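Omega-class glutathione S-transferase (Bombyx mori, PDB 3WD6) binds glutathione and, as an omega-class member of its superfamily, probably acts as a glutathione transferase and a glutathione-dependent dehydroascorbate reductase. Local coordinates at residues P107-D112 / P175-Y180. Residues are numbered along the deposited sequence; the frame is centred on the assembly and turned at random.
Sequences PLLPQD and PGYADY
Leu-108 and Gly-176 bring the loop between helices 92-102 and 113-125 against the start of helix 177-189, their CA atoms 4.6 Å apart. Tyr-177 N, in the first turn and without an acceptor one turn earlier in the helix, donates to Leu-108 O at 3.0 Å, approaching from above the carbonyl plane. Gly-176, the N-cap, suits this spot because a CB would crowd Leu-108 O; its N reaches Asp-179 OD2 at 2.9 Å (170°). This is half of the N-capping box that GSTs carry here, glycine lacking a side chain for the reciprocal bond. CG of Tyr-177 is anti to its backbone N (chi1 174°), which puts it under Leu-109 CD2, 3.4 Å away; the side chains lie side by side, and that methyl, 3.5 Å from the centroid, makes a CH-pi contact. Leu-108 CD2 instead meets the Tyr-180 ring edge, 4.0 Å from CD2 of that tyrosine. Leucine methyls thus fit apolar ring carbons in a buried setting, one over a face and one at an edge, while Asp-218 satisfies Tyr-180 OH. One interchain-segment hydrogen bond among apolar contacts therefore joins the linker between the thioredoxin-like and helical domains to a helix start in the latter.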
ATOM      1  N   PRO A 107      -3.508  16.830  -7.377  1.00 23.34           N
ATOM      2  CA  PRO A 107      -3.559  16.839  -5.904  1.00 22.73           C
ATOM      3  C   PRO A 107      -4.330  15.631  -5.354  1.00 23.70           C
ATOM      4  O   PRO A 107      -5.461  15.363  -5.789  1.00 22.44           O
ATOM      5  CB  PRO A 107      -4.307  18.141  -5.580  1.00 24.66           C
ATOM      6  CG  PRO A 107      -5.118  18.443  -6.830  1.00 21.18           C
ATOM      7  CD  PRO A 107      -4.290  17.927  -7.988  1.00 22.39           C
ATOM      8  N   LEU A 108      -3.721  14.912  -4.412  1.00 24.08           N
ATOM      9  CA  LEU A 108      -4.354  13.732  -3.839  1.00 23.91           C
ATOM     10  C   LEU A 108      -5.321  14.083  -2.713  1.00 24.54           C
ATOM     11  O   LEU A 108      -6.384  13.460  -2.574  1.00 24.14           O
ATOM     12  CB  LEU A 108      -3.294  12.746  -3.352  1.00 19.88           C
ATOM     13  CG  LEU A 108      -2.412  12.281  -4.509  1.00 21.74           C
ATOM     14  CD1 LEU A 108      -1.324  11.323  -4.035  1.00 17.92           C
ATOM     15  CD2 LEU A 108      -3.284  11.658  -5.616  1.00 19.63           C
ATOM     16  N   LEU A 109      -4.948  15.075  -1.911  1.00 23.56           N
ATOM     17  CA  LEU A 109      -5.783  15.486  -0.798  1.00 23.89           C
ATOM     18  C   LEU A 109      -6.691  16.641  -1.224  1.00 25.29           C
ATOM     19  O   LEU A 109      -6.244  17.576  -1.905  1.00 25.81           O
ATOM     20  CB  LEU A 109      -4.914  15.886   0.404  1.00 23.55           C
ATOM     21  CG  LEU A 109      -4.348  14.733   1.259  1.00 24.59           C
ATOM     22  CD1 LEU A 109      -3.163  15.167   2.121  1.00 23.96           C
ATOM     23  CD2 LEU A 109      -5.441  14.106   2.141  1.00 22.19           C
ATOM     24  N   PRO A 110      -7.980  16.558  -0.848  1.00 27.34           N
ATOM     25  CA  PRO A 110      -8.923  17.677  -0.979  1.00 27.40           C
ATOM     26  C   PRO A 110      -8.303  18.959  -0.438  1.00 30.27           C
ATOM     27  O   PRO A 110      -7.616  18.932   0.614  1.00 28.41           O
ATOM     28  CB  PRO A 110     -10.075  17.269  -0.054  1.00 25.72           C
ATOM     29  CG  PRO A 110     -10.077  15.777  -0.081  1.00 22.41           C
ATOM     30  CD  PRO A 110      -8.618  15.355  -0.268  1.00 24.95           C
ATOM     31  N   GLN A 111      -8.539  20.068  -1.134  1.00 32.47           N
ATOM     32  CA  GLN A 111      -8.091  21.375  -0.643  1.00 37.28           C
ATOM     33  C   GLN A 111      -8.907  21.827   0.578  1.00 33.01           C
ATOM     34  O   GLN A 111      -8.357  22.369   1.533  1.00 34.17           O
ATOM     35  CB  GLN A 111      -8.125  22.428  -1.762  1.00 38.12           C
ATOM     36  CG  GLN A 111      -6.779  22.592  -2.546  1.00 49.56           C
ATOM     37  CD  GLN A 111      -6.438  21.419  -3.504  1.00 50.54           C
ATOM     38  OE1 GLN A 111      -7.122  20.380  -3.534  1.00 48.70           O
ATOM     39  NE2 GLN A 111      -5.371  21.596  -4.293  1.00 46.80           N
ATOM     40  N   ASP A 112     -10.213  21.584   0.557  1.00 29.31           N
ATOM     41  CA  ASP A 112     -11.068  21.977   1.682  1.00 33.60           C
ATOM     42  C   ASP A 112     -10.762  21.185   2.962  1.00 31.34           C
ATOM     43  O   ASP A 112     -10.808  19.943   2.964  1.00 33.41           O
ATOM     44  CB  ASP A 112     -12.548  21.824   1.317  1.00 32.48           C
ATOM     45  CG  ASP A 112     -13.444  21.993   2.518  1.00 36.18           C
ATOM     46  OD1 ASP A 112     -13.472  23.122   3.062  1.00 35.56           O
ATOM     47  OD2 ASP A 112     -14.102  21.003   2.936  1.00 38.39           O
ATOM     48  N   PRO A 175      -9.175   8.373  -8.675  1.00 22.74           N
ATOM     49  CA  PRO A 175      -8.816   8.004  -7.293  1.00 19.48           C
ATOM     50  C   PRO A 175      -7.925   9.075  -6.659  1.00 18.07           C
ATOM     51  O   PRO A 175      -7.097   9.690  -7.340  1.00 19.81           O
ATOM     52  CB  PRO A 175      -7.989   6.712  -7.454  1.00 18.42           C
ATOM     53  CG  PRO A 175      -8.066   6.334  -8.924  1.00 18.72           C
ATOM     54  CD  PRO A 175      -8.411   7.603  -9.673  1.00 21.30           C
ATOM     55  N   GLY A 176      -8.098   9.301  -5.364  1.00 16.82           N
ATOM     56  CA  GLY A 176      -7.285  10.258  -4.652  1.00 16.75           C
ATOM     57  C   GLY A 176      -6.640   9.626  -3.428  1.00 18.25           C
ATOM     58  O   GLY A 176      -6.407   8.404  -3.396  1.00 17.48           O
ATOM     59  N   TYR A 177      -6.376  10.451  -2.417  1.00 16.79           N
ATOM     60  CA  TYR A 177      -5.602  10.033  -1.255  1.00 18.08           C
ATOM     61  C   TYR A 177      -6.296   8.883  -0.541  1.00 18.11           C
ATOM     62  O   TYR A 177      -5.677   7.858  -0.247  1.00 15.51           O
ATOM     63  CB  TYR A 177      -5.459  11.225  -0.327  1.00 16.51           C
ATOM     64  CG  TYR A 177      -4.809  10.976   1.008  1.00 19.45           C
ATOM     65  CD1 TYR A 177      -5.557  10.527   2.098  1.00 18.33           C
ATOM     66  CD2 TYR A 177      -3.461  11.258   1.209  1.00 18.01           C
ATOM     67  CE1 TYR A 177      -4.974  10.354   3.355  1.00 18.78           C
ATOM     68  CE2 TYR A 177      -2.865  11.085   2.462  1.00 20.57           C
ATOM     69  CZ  TYR A 177      -3.626  10.635   3.532  1.00 22.16           C
ATOM     70  OH  TYR A 177      -3.032  10.449   4.779  1.00 23.53           O
ATOM     71  N   ALA A 178      -7.585   9.074  -0.273  1.00 18.06           N
ATOM     72  CA  ALA A 178      -8.382   8.089   0.436  1.00 18.99           C
ATOM     73  C   ALA A 178      -8.351   6.763  -0.337  1.00 17.97           C
ATOM     74  O   ALA A 178      -8.087   5.694   0.239  1.00 18.17           O
ATOM     75  CB  ALA A 178      -9.805   8.595   0.605  1.00 17.31           C
ATOM     76  N   ASP A 179      -8.595   6.832  -1.641  1.00 16.80           N
ATOM     77  CA  ASP A 179      -8.542   5.629  -2.452  1.00 17.13           C
ATOM     78  C   ASP A 179      -7.159   4.993  -2.409  1.00 16.00           C
ATOM     79  O   ASP A 179      -7.021   3.822  -2.060  1.00 18.77           O
ATOM     80  CB  ASP A 179      -8.923   5.928  -3.895  1.00 16.72           C
ATOM     81  CG  ASP A 179     -10.279   6.599  -4.013  1.00 18.74           C
ATOM     82  OD1 ASP A 179     -11.318   5.885  -3.911  1.00 16.76           O
ATOM     83  OD2 ASP A 179     -10.295   7.844  -4.228  1.00 18.09           O
ATOM     84  N   TYR A 180      -6.134   5.759  -2.760  1.00 14.95           N
ATOM     85  CA  TYR A 180      -4.795   5.188  -2.873  1.00 15.59           C
ATOM     86  C   TYR A 180      -4.266   4.677  -1.546  1.00 18.42           C
ATOM     87  O   TYR A 180      -3.533   3.679  -1.518  1.00 17.09           O
ATOM     88  CB  TYR A 180      -3.805   6.191  -3.461  1.00 14.32           C
ATOM     89  CG  TYR A 180      -3.982   6.408  -4.951  1.00 17.05           C
ATOM     90  CD1 TYR A 180      -4.184   5.322  -5.818  1.00 14.96           C
ATOM     91  CD2 TYR A 180      -3.977   7.696  -5.493  1.00 14.50           C
ATOM     92  CE1 TYR A 180      -4.359   5.514  -7.190  1.00 14.41           C
ATOM     93  CE2 TYR A 180      -4.155   7.900  -6.860  1.00 15.75           C
ATOM     94  CZ  TYR A 180      -4.341   6.804  -7.708  1.00 16.50           C
ATOM     95  OH  TYR A 180      -4.490   7.002  -9.065  1.00 13.98           O
TER